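Local atomic coordinates of transcription regulator AmtR (Mycobacterium smegmatis, PDB entry 5E57), a protein that probably binds DNA as a dimeric, all-helical TetR-family transcription regulator involved in nitrogen regulation. Residues 10-15 with 36-41; 66-71 with 121-126; 86-91 with 129-134. All blocks are in the same frame, centred on the assembly; numbering follows the deposited sequence.

Contact 1 of 3, residues 10-15 with 36-41; sequences REEILD and DEVGVR
V38 meets E12 and I13 with its two methyl groups. Its CB points toward helix 9-23, and an unusual, nearly eclipsed first torsion (chi1 2°) turns CG1 to the helix turn at I13 and CG2 to the E12 carboxylate. CG1 of V38 lies 4.4 Å from CG1 of I13, 4.3 Å from CA of I13 and 4.1 Å from the carbonyl O of E12, so the valine meets the backbone of the helix as well as the isoleucine branch. A short, beta-branched residue suits this place because both its methyls sit close to the main chain, near enough to pack on a neighbouring helix turn. The pairing belongs to the TetR-type DNA-binding domain, where the first helix packs against the predicted helix-turn-helix motif; V38 is the last residue of helix 31-38. G39 ends that helix in a Schellman motif, its positive phi easily adopted by glycine, with a weak bond from G39 N to D36 O (3.2 Å). I13 is buried and also touches H48 and F49. E12, exposed as suits a charged residue, slants past V38, its OE2 3.9 Å from O and 4.1 Å from CG2 of V38; no hydrogen bond crosses the contact.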
ATOM      1  N   ARG A  10       1.066  -8.825 -29.338  1.00 37.17           N
ATOM      2  CA  ARG A  10       1.507  -9.169 -27.990  1.00 35.42           C
ATOM      3  C   ARG A  10       1.031  -8.100 -27.027  1.00 37.03           C
ATOM      4  O   ARG A  10       0.574  -8.410 -25.933  1.00 31.38           O
ATOM      5  CB  ARG A  10       3.008  -9.214 -27.955  1.00 32.95           C
ATOM      6  CG  ARG A  10       3.567  -9.493 -26.591  1.00 35.02           C
ATOM      7  CD  ARG A  10       5.069  -9.728 -26.677  1.00 37.43           C
ATOM      8  NE  ARG A  10       5.578 -10.230 -25.397  1.00 43.21           N
ATOM      9  CZ  ARG A  10       5.962  -9.460 -24.382  1.00 42.78           C
ATOM     10  NH1 ARG A  10       5.943  -8.143 -24.512  1.00 46.71           N
ATOM     11  NH2 ARG A  10       6.401 -10.000 -23.247  1.00 40.22           N
ATOM     12  N   GLU A  11       1.094  -6.840 -27.480  1.00 33.83           N
ATOM     13  CA  GLU A  11       0.742  -5.685 -26.644  1.00 33.55           C
ATOM     14  C   GLU A  11      -0.764  -5.583 -26.384  1.00 30.24           C
ATOM     15  O   GLU A  11      -1.208  -5.136 -25.325  1.00 32.08           O
ATOM     16  CB  GLU A  11       1.257  -4.411 -27.299  1.00 38.83           C
ATOM     17  CG  GLU A  11       2.730  -4.145 -26.994  1.00 45.90           C
ATOM     18  CD  GLU A  11       3.302  -2.934 -27.750  1.00 52.70           C
ATOM     19  OE1 GLU A  11       2.698  -2.494 -28.760  1.00 52.63           O
ATOM     20  OE2 GLU A  11       4.361  -2.421 -27.323  1.00 56.56           O
ATOM     21  N   GLU A  12      -1.555  -6.047 -27.335  1.00 30.55           N
ATOM     22  CA  GLU A  12      -3.012  -6.042 -27.225  1.00 35.30           C
ATOM     23  C   GLU A  12      -3.463  -7.088 -26.173  1.00 32.45           C
ATOM     24  O   GLU A  12      -4.403  -6.907 -25.410  1.00 27.74           O
ATOM     25  CB  GLU A  12      -3.598  -6.358 -28.604  1.00 41.67           C
ATOM     26  CG  GLU A  12      -4.493  -5.269 -29.152  1.00 51.81           C
ATOM     27  CD  GLU A  12      -5.193  -5.710 -30.424  1.00 53.57           C
ATOM     28  OE1 GLU A  12      -4.447  -5.978 -31.370  1.00 47.93           O
ATOM     29  OE2 GLU A  12      -6.453  -5.806 -30.455  1.00 53.33           O
ATOM     30  N   ILE A  13      -2.731  -8.180 -26.132  1.00 27.79           N
ATOM     31  CA  ILE A  13      -3.027  -9.235 -25.207  1.00 27.59           C
ATOM     32  C   ILE A  13      -2.700  -8.737 -23.824  1.00 25.13           C
ATOM     33  O   ILE A  13      -3.542  -8.897 -22.921  1.00 26.50           O
ATOM     34  CB  ILE A  13      -2.241 -10.518 -25.509  1.00 25.63           C
ATOM     35  CG1 ILE A  13      -2.745 -11.119 -26.811  1.00 26.66           C
ATOM     36  CG2 ILE A  13      -2.419 -11.516 -24.378  1.00 26.82           C
ATOM     37  CD1 ILE A  13      -1.730 -12.069 -27.434  1.00 30.94           C
ATOM     38  N   LEU A  14      -1.534  -8.123 -23.669  1.00 24.18           N
ATOM     39  CA  LEU A  14      -1.108  -7.622 -22.347  1.00 25.43           C
ATOM     40  C   LEU A  14      -2.097  -6.559 -21.850  1.00 25.65           C
ATOM     41  O   LEU A  14      -2.509  -6.570 -20.681  1.00 23.78           O
ATOM     42  CB  LEU A  14       0.320  -7.067 -22.394  1.00 28.77           C
ATOM     43  CG  LEU A  14       1.482  -8.099 -22.462  1.00 26.70           C
ATOM     44  CD1 LEU A  14       2.752  -7.341 -22.811  1.00 28.10           C
ATOM     45  CD2 LEU A  14       1.632  -8.835 -21.130  1.00 27.80           C
ATOM     46  N   ASP A  15      -2.504  -5.646 -22.743  1.00 27.07           N
ATOM     47  CA  ASP A  15      -3.421  -4.595 -22.357  1.00 28.68           C
ATOM     48  C   ASP A  15      -4.778  -5.155 -21.934  1.00 27.80           C
ATOM     49  O   ASP A  15      -5.384  -4.661 -20.963  1.00 27.60           O
ATOM     50  CB  ASP A  15      -3.595  -3.520 -23.459  1.00 31.31           C
ATOM     51  CG  ASP A  15      -4.606  -2.409 -23.034  1.00 35.28           C
ATOM     52  OD1 ASP A  15      -4.429  -1.687 -21.996  1.00 30.87           O
ATOM     53  OD2 ASP A  15      -5.598  -2.254 -23.751  1.00 41.17           O
ATOM     54  N   ASP A  36     -11.117 -13.524 -26.337  1.00 31.34           N
ATOM     55  CA  ASP A  36     -12.349 -12.857 -26.730  1.00 37.05           C
ATOM     56  C   ASP A  36     -12.263 -11.341 -26.626  1.00 40.29           C
ATOM     57  O   ASP A  36     -12.760 -10.661 -27.514  1.00 39.00           O
ATOM     58  CB  ASP A  36     -13.531 -13.376 -25.920  1.00 36.08           C
ATOM     59  CG  ASP A  36     -14.002 -14.742 -26.415  1.00 39.53           C
ATOM     60  OD1 ASP A  36     -13.606 -15.113 -27.536  1.00 44.05           O
ATOM     61  OD2 ASP A  36     -14.762 -15.434 -25.708  1.00 40.14           O
ATOM     62  N   GLU A  37     -11.632 -10.804 -25.567  1.00 39.70           N
ATOM     63  CA  GLU A  37     -11.600  -9.341 -25.391  1.00 37.65           C
ATOM     64  C   GLU A  37     -10.769  -8.734 -26.514  1.00 39.23           C
ATOM     65  O   GLU A  37     -11.085  -7.673 -27.007  1.00 35.53           O
ATOM     66  CB  GLU A  37     -11.077  -8.944 -24.016  1.00 38.14           C
ATOM     67  N   VAL A  38      -9.718  -9.426 -26.960  1.00 37.22           N
ATOM     68  CA  VAL A  38      -8.912  -8.894 -28.037  1.00 36.21           C
ATOM     69  C   VAL A  38      -9.475  -9.286 -29.410  1.00 36.32           C
ATOM     70  O   VAL A  38      -9.187  -8.638 -30.365  1.00 35.75           O
ATOM     71  CB  VAL A  38      -7.358  -9.122 -27.843  1.00 38.80           C
ATOM     72  CG1 VAL A  38      -7.000  -9.909 -26.590  1.00 40.65           C
ATOM     73  CG2 VAL A  38      -6.665  -9.684 -29.064  1.00 37.08           C
ATOM     74  N   GLY A  39     -10.285 -10.331 -29.518  1.00 40.01           N
ATOM     75  CA  GLY A  39     -10.802 -10.727 -30.845  1.00 43.34           C
ATOM     76  C   GLY A  39      -9.863 -11.613 -31.680  1.00 44.04           C
ATOM     77  O   GLY A  39      -9.701 -11.426 -32.878  1.00 40.56           O
ATOM     78  N   VAL A  40      -9.238 -12.584 -31.032  1.00 37.92           N
ATOM     79  CA  VAL A  40      -8.407 -13.571 -31.696  1.00 34.99           C
ATOM     80  C   VAL A  40      -8.777 -14.941 -31.144  1.00 33.36           C
ATOM     81  O   VAL A  40      -9.418 -15.075 -30.107  1.00 36.69           O
ATOM     82  CB  VAL A  40      -6.877 -13.373 -31.484  1.00 34.55           C
ATOM     83  CG1 VAL A  40      -6.350 -12.048 -32.037  1.00 32.38           C
ATOM     84  CG2 VAL A  40      -6.496 -13.520 -30.021  1.00 33.71           C
ATOM     85  N   ARG A  41      -8.353 -15.976 -31.839  1.00 32.46           N
ATOM     86  CA  ARG A  41      -8.624 -17.296 -31.382  1.00 33.19           C
ATOM     87  C   ARG A  41      -7.768 -17.570 -30.126  1.00 28.11           C
ATOM     88  O   ARG A  41      -6.596 -17.192 -30.068  1.00 28.36           O
ATOM     89  CB  ARG A  41      -8.330 -18.298 -32.500  1.00 33.37           C
ATOM     90  CG  ARG A  41      -9.249 -18.218 -33.731  1.00 35.03           C
ATOM     91  CD  ARG A  41      -8.729 -19.110 -34.862  1.00 33.47           C
ATOM     92  NE  ARG A  41      -7.437 -18.656 -35.421  1.00 35.75           N
ATOM     93  CZ  ARG A  41      -6.215 -19.105 -35.101  1.00 35.56           C
ATOM     94  NH1 ARG A  41      -5.999 -20.057 -34.180  1.00 36.83           N
ATOM     95  NH2 ARG A  41      -5.168 -18.570 -35.708  1.00 39.28           N
TER

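Contact 2 of 3, residues 66-71 with 121-126; sequences EPLELA and RRRRAE
A chi1 of -166° swings CG of L68 away from its own N and out toward helix 118-142, and R123 bends back to meet it, its chain turning at chi2 (-72°) and again at chi3 (-59°). The contact joins the short helix 65-75 to the long helix 118-142 in the all-helical ligand-binding domain of a TetR-type regulator. L68 is the hub: its two methyls sit against R123 and E126, which stand three residues apart, about one turn along the same face of helix 118-142.

CD2 comes closest to the backbone, 3.5 Å from the carbonyl O of R123, and lies obliquely beside that arginine's guanidinium, 3.9 Å from NE, between it and the E126 carboxylate. CD1 packs on the backbone of E126, 3.9 Å from its C atom. A leucine fits well here because its forked end can serve two residues at once, and because it is buried, also touching L127 on the same helix.

The flanking residues are long and polar-ended, and those polar ends themselves, with CB of E126, lie against the leucine methyls. R123 folds over the contact and its NH2 forms a salt bridge with D65 at the start of helix 65-75, a second tie between the two helices that also helps to hold the guanidinium in place. The carboxylate of E69 stands farther off, with OE2 6.7 Å from NH2 of R123, and probably adds only a mild electrostatic attraction. R124 points away from L68 to another task: it forms salt bridges with E157 and with D165 of the second subunit, so the neighbouring position on this helix serves the dimer.

E126 has a chain extended beyond CG, its OE1 4.0 Å from CD2 of L68 and its CB 4.2 Å from CD1.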
ATOM      1  N   GLU A  66      12.268  -1.071 -15.299  1.00 21.89           N
ATOM      2  CA  GLU A  66      12.876   0.228 -15.500  1.00 22.51           C
ATOM      3  C   GLU A  66      13.198   0.966 -14.220  1.00 20.71           C
ATOM      4  O   GLU A  66      14.233   1.553 -14.133  1.00 19.73           O
ATOM      5  CB  GLU A  66      12.005   1.064 -16.435  1.00 25.51           C
ATOM      6  CG  GLU A  66      12.011   0.486 -17.836  1.00 27.86           C
ATOM      7  CD  GLU A  66      11.120   1.265 -18.794  1.00 33.55           C
ATOM      8  OE1 GLU A  66      10.206   2.014 -18.373  1.00 31.21           O
ATOM      9  OE2 GLU A  66      11.321   1.107 -19.970  1.00 34.55           O
ATOM     10  N   PRO A  67      12.330   0.923 -13.204  1.00 23.39           N
ATOM     11  CA  PRO A  67      12.767   1.516 -11.939  1.00 25.67           C
ATOM     12  C   PRO A  67      14.026   0.836 -11.372  1.00 23.87           C
ATOM     13  O   PRO A  67      14.876   1.490 -10.758  1.00 21.02           O
ATOM     14  CB  PRO A  67      11.569   1.288 -11.011  1.00 26.05           C
ATOM     15  CG  PRO A  67      10.400   1.279 -11.910  1.00 24.70           C
ATOM     16  CD  PRO A  67      10.877   0.681 -13.204  1.00 23.86           C
ATOM     17  N   LEU A  68      14.160  -0.452 -11.610  1.00 23.39           N
ATOM     18  CA  LEU A  68      15.308  -1.161 -11.113  1.00 24.75           C
ATOM     19  C   LEU A  68      16.567  -0.816 -11.905  1.00 22.91           C
ATOM     20  O   LEU A  68      17.640  -0.751 -11.317  1.00 24.86           O
ATOM     21  CB  LEU A  68      15.033  -2.647 -11.062  1.00 26.12           C
ATOM     22  CG  LEU A  68      15.953  -3.550 -10.283  1.00 29.86           C
ATOM     23  CD1 LEU A  68      16.262  -3.040  -8.881  1.00 30.56           C
ATOM     24  CD2 LEU A  68      15.285  -4.923 -10.206  1.00 33.91           C
ATOM     25  N   GLU A  69      16.449  -0.571 -13.206  1.00 21.75           N
ATOM     26  CA  GLU A  69      17.584  -0.096 -13.977  1.00 21.21           C
ATOM     27  C   GLU A  69      18.075   1.206 -13.405  1.00 22.24           C
ATOM     28  O   GLU A  69      19.283   1.348 -13.126  1.00 21.57           O
ATOM     29  CB  GLU A  69      17.213   0.086 -15.441  1.00 22.50           C
ATOM     30  CG  GLU A  69      16.890  -1.252 -16.103  1.00 24.13           C
ATOM     31  CD  GLU A  69      16.141  -1.032 -17.429  1.00 25.89           C
ATOM     32  OE1 GLU A  69      15.694   0.105 -17.717  1.00 30.85           O
ATOM     33  OE2 GLU A  69      15.958  -1.970 -18.189  1.00 26.94           O
ATOM     34  N   LEU A  70      17.137   2.128 -13.147  1.00 20.89           N
ATOM     35  CA  LEU A  70      17.452   3.422 -12.522  1.00 21.56           C
ATOM     36  C   LEU A  70      18.107   3.308 -11.132  1.00 19.78           C
ATOM     37  O   LEU A  70      19.169   3.898 -10.859  1.00 20.74           O
ATOM     38  CB  LEU A  70      16.213   4.309 -12.436  1.00 20.58           C
ATOM     39  CG  LEU A  70      16.451   5.659 -11.795  1.00 18.65           C
ATOM     40  CD1 LEU A  70      17.573   6.441 -12.513  1.00 20.21           C
ATOM     41  CD2 LEU A  70      15.187   6.522 -11.776  1.00 18.67           C
ATOM     42  N   ALA A  71      17.505   2.506 -10.291  1.00 19.41           N
ATOM     43  CA  ALA A  71      17.992   2.327  -8.942  1.00 20.74           C
ATOM     44  C   ALA A  71      19.388   1.771  -8.966  1.00 21.48           C
ATOM     45  O   ALA A  71      20.219   2.190  -8.155  1.00 22.21           O
ATOM     46  CB  ALA A  71      17.131   1.354  -8.192  1.00 19.09           C
ATOM     47  N   ARG A 121       9.426 -11.925  -7.520  1.00 22.16           N
ATOM     48  CA  ARG A 121       9.620 -11.590  -6.086  1.00 25.22           C
ATOM     49  C   ARG A 121      10.999 -11.103  -5.786  1.00 24.34           C
ATOM     50  O   ARG A 121      11.153 -10.073  -5.070  1.00 21.24           O
ATOM     51  CB  ARG A 121       9.312 -12.739  -5.128  1.00 28.89           C
ATOM     52  CG  ARG A 121       7.956 -12.645  -4.488  1.00 35.02           C
ATOM     53  CD  ARG A 121       7.746 -13.723  -3.414  1.00 40.28           C
ATOM     54  NE  ARG A 121       7.261 -14.881  -4.132  1.00 47.05           N
ATOM     55  CZ  ARG A 121       7.873 -16.040  -4.297  1.00 44.07           C
ATOM     56  NH1 ARG A 121       9.015 -16.338  -3.707  1.00 43.69           N
ATOM     57  NH2 ARG A 121       7.275 -16.930  -5.052  1.00 45.21           N
ATOM     58  N   ARG A 122      12.010 -11.816  -6.309  1.00 22.28           N
ATOM     59  CA  ARG A 122      13.441 -11.454  -6.080  1.00 21.75           C
ATOM     60  C   ARG A 122      13.763 -10.119  -6.728  1.00 22.53           C
ATOM     61  O   ARG A 122      14.490  -9.322  -6.205  1.00 22.01           O
ATOM     62  CB  ARG A 122      14.366 -12.591  -6.606  1.00 22.13           C
ATOM     63  N   ARG A 123      13.204  -9.848  -7.884  1.00 23.19           N
ATOM     64  CA  ARG A 123      13.446  -8.592  -8.506  1.00 24.88           C
ATOM     65  C   ARG A 123      12.874  -7.409  -7.721  1.00 22.03           C
ATOM     66  O   ARG A 123      13.507  -6.377  -7.598  1.00 22.90           O
ATOM     67  CB  ARG A 123      12.798  -8.534  -9.861  1.00 30.52           C
ATOM     68  CG  ARG A 123      13.126  -9.667 -10.783  1.00 38.63           C
ATOM     69  CD  ARG A 123      14.528  -9.594 -11.305  1.00 42.82           C
ATOM     70  NE  ARG A 123      14.840  -8.378 -12.037  1.00 48.13           N
ATOM     71  CZ  ARG A 123      14.160  -7.908 -13.076  1.00 51.03           C
ATOM     72  NH1 ARG A 123      13.028  -8.494 -13.515  1.00 50.78           N
ATOM     73  NH2 ARG A 123      14.605  -6.791 -13.663  1.00 51.52           N
ATOM     74  N   ARG A 124      11.622  -7.518  -7.317  1.00 22.29           N
ATOM     75  CA  ARG A 124      10.999  -6.477  -6.582  1.00 22.24           C
ATOM     76  C   ARG A 124      11.722  -6.333  -5.261  1.00 24.51           C
ATOM     77  O   ARG A 124      11.926  -5.208  -4.799  1.00 23.89           O
ATOM     78  CB  ARG A 124       9.507  -6.814  -6.385  1.00 21.57           C
ATOM     79  CG  ARG A 124       8.811  -5.834  -5.511  1.00 19.42           C
ATOM     80  CD  ARG A 124       7.249  -5.840  -5.622  1.00 19.93           C
ATOM     81  NE  ARG A 124       6.746  -5.052  -4.483  1.00 20.18           N
ATOM     82  CZ  ARG A 124       6.664  -5.556  -3.252  1.00 21.83           C
ATOM     83  NH1 ARG A 124       6.951  -6.835  -3.060  1.00 22.63           N
ATOM     84  NH2 ARG A 124       6.267  -4.834  -2.224  1.00 21.48           N
ATOM     85  N   ALA A 125      12.104  -7.454  -4.619  1.00 25.10           N
ATOM     86  CA  ALA A 125      12.898  -7.342  -3.391  1.00 26.43           C
ATOM     87  C   ALA A 125      14.259  -6.592  -3.582  1.00 24.52           C
ATOM     88  O   ALA A 125      14.684  -5.869  -2.719  1.00 23.07           O
ATOM     89  CB  ALA A 125      13.072  -8.717  -2.703  1.00 26.33           C
ATOM     90  N   GLU A 126      14.899  -6.738  -4.729  1.00 27.60           N
ATOM     91  CA  GLU A 126      16.108  -5.945  -5.097  1.00 29.05           C
ATOM     92  C   GLU A 126      15.804  -4.455  -5.258  1.00 24.83           C
ATOM     93  O   GLU A 126      16.619  -3.563  -4.925  1.00 20.32           O
ATOM     94  CB  GLU A 126      16.656  -6.397  -6.463  1.00 33.54           C
ATOM     95  CG  GLU A 126      17.771  -7.397  -6.434  1.00 44.18           C
ATOM     96  CD  GLU A 126      18.114  -7.931  -7.842  1.00 48.79           C
ATOM     97  OE1 GLU A 126      18.260  -7.143  -8.813  1.00 52.48           O
ATOM     98  OE2 GLU A 126      18.227  -9.160  -7.978  1.00 43.42           O
TER

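Contact 3 of 3, residues 86-91 with 129-134; sequences HALVIY and SAYRSL
The hydroxyl of Y131 rests beside L88, 3.6 Å from its CG, and is hydrogen-bonded to OD2 of D92, just past the end of 86-91. That bond gives the buried ring a polar partner on the helix it leans against and helps fix its position. Helices 82-98 and 118-142 run roughly antiparallel here in the helical bundle of the TetR ligand-binding domain: the axes of segments 86-91 and 129-134 are 11.1 Å apart at closest approach, their directions 144° from one another. A long aromatic side chain suits such a spacing, since it can span the distance between the backbones.

L88 lies over one face of the ring. A chi1 of 175° sends its CG toward the ring, and the second torsion extends CD2 over the centre in a CH-pi contact, 3.6 Å from the centroid and only 7° off the ring normal. V89 approaches differently: its CG2 meets the ring at the edge, in plane, 3.9 Å from CE1 of Y131, with the two side chains crossing at about a right angle. Branched aliphatic residues thus hold the tyrosine on a face and on an edge. The side chain of Y131 also lies about 5 Å from a bound acetate ion, probably from the crystallisation liquor. One turn along from the tyrosine, L134 adds a second apolar surface for the same leucine methyl, its CD1 3.9 Å from CD2 of L88.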
ATOM      1  N   HIS A  86      15.491  10.823  -4.057  1.00 22.32           N
ATOM      2  CA  HIS A  86      14.465  11.663  -4.643  1.00 23.89           C
ATOM      3  C   HIS A  86      14.169  11.366  -6.086  1.00 22.66           C
ATOM      4  O   HIS A  86      13.004  11.237  -6.447  1.00 23.10           O
ATOM      5  CB  HIS A  86      14.721  13.144  -4.453  1.00 22.36           C
ATOM      6  CG  HIS A  86      13.484  13.975  -4.638  1.00 22.04           C
ATOM      7  ND1 HIS A  86      13.199  14.620  -5.822  1.00 23.17           N
ATOM      8  CD2 HIS A  86      12.435  14.201  -3.828  1.00 20.66           C
ATOM      9  CE1 HIS A  86      12.025  15.230  -5.718  1.00 22.35           C
ATOM     10  NE2 HIS A  86      11.559  15.012  -4.510  1.00 21.24           N
ATOM     11  N   ALA A  87      15.203  11.232  -6.916  1.00 23.17           N
ATOM     12  CA  ALA A  87      15.015  11.059  -8.310  1.00 22.02           C
ATOM     13  C   ALA A  87      14.375   9.662  -8.530  1.00 22.97           C
ATOM     14  O   ALA A  87      13.508   9.522  -9.387  1.00 20.78           O
ATOM     15  CB  ALA A  87      16.326  11.127  -9.059  1.00 24.47           C
ATOM     16  N   LEU A  88      14.815   8.649  -7.781  1.00 20.00           N
ATOM     17  CA  LEU A  88      14.213   7.338  -7.959  1.00 19.57           C
ATOM     18  C   LEU A  88      12.698   7.387  -7.617  1.00 19.38           C
ATOM     19  O   LEU A  88      11.900   6.811  -8.326  1.00 22.43           O
ATOM     20  CB  LEU A  88      14.917   6.313  -7.067  1.00 21.46           C
ATOM     21  CG  LEU A  88      14.351   4.884  -7.022  1.00 19.89           C
ATOM     22  CD1 LEU A  88      14.272   4.258  -8.388  1.00 20.02           C
ATOM     23  CD2 LEU A  88      15.227   4.045  -6.084  1.00 19.70           C
ATOM     24  N   VAL A  89      12.353   8.059  -6.527  1.00 18.00           N
ATOM     25  CA  VAL A  89      10.958   8.105  -6.049  1.00 20.09           C
ATOM     26  C   VAL A  89      10.104   8.783  -7.131  1.00 21.25           C
ATOM     27  O   VAL A  89       9.042   8.275  -7.528  1.00 19.75           O
ATOM     28  CB  VAL A  89      10.894   8.902  -4.735  1.00 18.68           C
ATOM     29  CG1 VAL A  89       9.496   9.186  -4.321  1.00 19.00           C
ATOM     30  CG2 VAL A  89      11.534   8.116  -3.597  1.00 20.11           C
ATOM     31  N   ILE A  90      10.577   9.894  -7.690  1.00 20.44           N
ATOM     32  CA  ILE A  90       9.734  10.564  -8.689  1.00 21.23           C
ATOM     33  C   ILE A  90       9.544   9.635  -9.864  1.00 20.51           C
ATOM     34  O   ILE A  90       8.443   9.402 -10.294  1.00 20.28           O
ATOM     35  CB  ILE A  90      10.331  11.867  -9.168  1.00 20.42           C
ATOM     36  CG1 ILE A  90      10.456  12.827  -7.997  1.00 22.74           C
ATOM     37  CG2 ILE A  90       9.540  12.471 -10.341  1.00 19.97           C
ATOM     38  CD1 ILE A  90       9.240  13.054  -7.138  1.00 21.78           C
ATOM     39  N   TYR A  91      10.620   9.032 -10.335  1.00 20.29           N
ATOM     40  CA  TYR A  91      10.558   8.236 -11.520  1.00 18.27           C
ATOM     41  C   TYR A  91       9.673   7.092 -11.305  1.00 18.03           C
ATOM     42  O   TYR A  91       8.834   6.753 -12.162  1.00 21.35           O
ATOM     43  CB  TYR A  91      11.963   7.738 -11.906  1.00 20.57           C
ATOM     44  CG  TYR A  91      11.997   6.864 -13.132  1.00 21.90           C
ATOM     45  CD1 TYR A  91      12.029   7.434 -14.423  1.00 23.26           C
ATOM     46  CD2 TYR A  91      11.986   5.490 -13.035  1.00 20.56           C
ATOM     47  CE1 TYR A  91      12.067   6.645 -15.563  1.00 24.31           C
ATOM     48  CE2 TYR A  91      12.087   4.674 -14.189  1.00 22.09           C
ATOM     49  CZ  TYR A  91      12.123   5.251 -15.460  1.00 22.94           C
ATOM     50  OH  TYR A  91      12.194   4.500 -16.626  1.00 22.68           O
ATOM     51  N   SER A 129      15.478  -3.317  -1.822  1.00 20.74           N
ATOM     52  CA  SER A 129      16.770  -3.272  -1.169  1.00 22.11           C
ATOM     53  C   SER A 129      17.544  -2.050  -1.666  1.00 21.29           C
ATOM     54  O   SER A 129      18.294  -1.407  -0.879  1.00 20.34           O
ATOM     55  CB  SER A 129      17.524  -4.597  -1.430  1.00 25.59           C
ATOM     56  OG  SER A 129      18.872  -4.476  -1.028  1.00 31.79           O
ATOM     57  N   ALA A 130      17.363  -1.673  -2.947  1.00 20.11           N
ATOM     58  CA  ALA A 130      18.029  -0.515  -3.423  1.00 20.34           C
ATOM     59  C   ALA A 130      17.518   0.716  -2.723  1.00 21.52           C
ATOM     60  O   ALA A 130      18.272   1.601  -2.371  1.00 26.23           O
ATOM     61  CB  ALA A 130      17.877  -0.376  -4.913  1.00 22.13           C
ATOM     62  N   TYR A 131      16.210   0.824  -2.571  1.00 22.80           N
ATOM     63  CA  TYR A 131      15.639   1.944  -1.859  1.00 22.02           C
ATOM     64  C   TYR A 131      16.171   2.036  -0.471  1.00 21.33           C
ATOM     65  O   TYR A 131      16.495   3.118   0.009  1.00 20.45           O
ATOM     66  CB  TYR A 131      14.093   1.819  -1.780  1.00 20.19           C
ATOM     67  CG  TYR A 131      13.308   2.432  -2.934  1.00 20.63           C
ATOM     68  CD1 TYR A 131      12.938   3.754  -2.911  1.00 20.96           C
ATOM     69  CD2 TYR A 131      12.829   1.648  -3.992  1.00 19.54           C
ATOM     70  CE1 TYR A 131      12.167   4.314  -3.920  1.00 20.95           C
ATOM     71  CE2 TYR A 131      12.066   2.204  -4.993  1.00 21.40           C
ATOM     72  CZ  TYR A 131      11.740   3.544  -4.958  1.00 20.28           C
ATOM     73  OH  TYR A 131      10.963   4.092  -6.001  1.00 23.00           O
ATOM     74  N   ARG A 132      16.219   0.894   0.227  1.00 22.73           N
ATOM     75  CA  ARG A 132      16.609   0.935   1.617  1.00 24.91           C
ATOM     76  C   ARG A 132      18.086   1.411   1.780  1.00 24.82           C
ATOM     77  O   ARG A 132      18.404   2.144   2.756  1.00 24.16           O
ATOM     78  CB  ARG A 132      16.404  -0.468   2.241  1.00 27.04           C
ATOM     79  CG  ARG A 132      16.725  -0.519   3.705  1.00 34.46           C
ATOM     80  CD  ARG A 132      16.897  -1.915   4.250  1.00 36.93           C
ATOM     81  NE  ARG A 132      15.662  -2.674   4.008  1.00 46.20           N
ATOM     82  CZ  ARG A 132      14.549  -2.628   4.755  1.00 46.82           C
ATOM     83  NH1 ARG A 132      14.460  -1.863   5.847  1.00 44.66           N
ATOM     84  NH2 ARG A 132      13.507  -3.384   4.403  1.00 50.52           N
ATOM     85  N   SER A 133      18.961   0.972   0.859  1.00 23.97           N
ATOM     86  CA  SER A 133      20.336   1.449   0.833  1.00 25.44           C
ATOM     87  C   SER A 133      20.402   2.921   0.628  1.00 22.87           C
ATOM     88  O   SER A 133      21.079   3.564   1.377  1.00 22.27           O
ATOM     89  CB  SER A 133      21.188   0.804  -0.278  1.00 26.49           C
ATOM     90  OG  SER A 133      21.200  -0.598  -0.107  1.00 33.12           O
ATOM     91  N   LEU A 134      19.743   3.463  -0.413  1.00 24.05           N
ATOM     92  CA  LEU A 134      19.748   4.914  -0.602  1.00 24.03           C
ATOM     93  C   LEU A 134      19.177   5.609   0.600  1.00 21.51           C
ATOM     94  O   LEU A 134      19.773   6.570   1.110  1.00 21.91           O
ATOM     95  CB  LEU A 134      18.951   5.347  -1.826  1.00 23.03           C
ATOM     96  CG  LEU A 134      19.551   4.884  -3.114  1.00 25.97           C
ATOM     97  CD1 LEU A 134      18.530   5.034  -4.215  1.00 26.26           C
ATOM     98  CD2 LEU A 134      20.828   5.684  -3.403  1.00 26.89           C
TER

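Overall arrangement
Contact 1 comes first along the chain and is complete before the others open; it lies in the predicted DNA-binding part, 28 Å centre to centre from contact 2 and 34 Å from contact 3, on the opposite side of the chain's centre from contact 3. Contacts 2 and 3 are neighbours, with centres about 10 Å apart, and their segments alternate along the chain. Both draw on helix 118-142, against which the successive helices 65-75 and 82-98 pack. They also touch directly: CB of E66 lies 3.4 Å from OH of Y91. The layout fits the two-part build of TetR regulators, a DNA-binding end and a helical ligand-binding body.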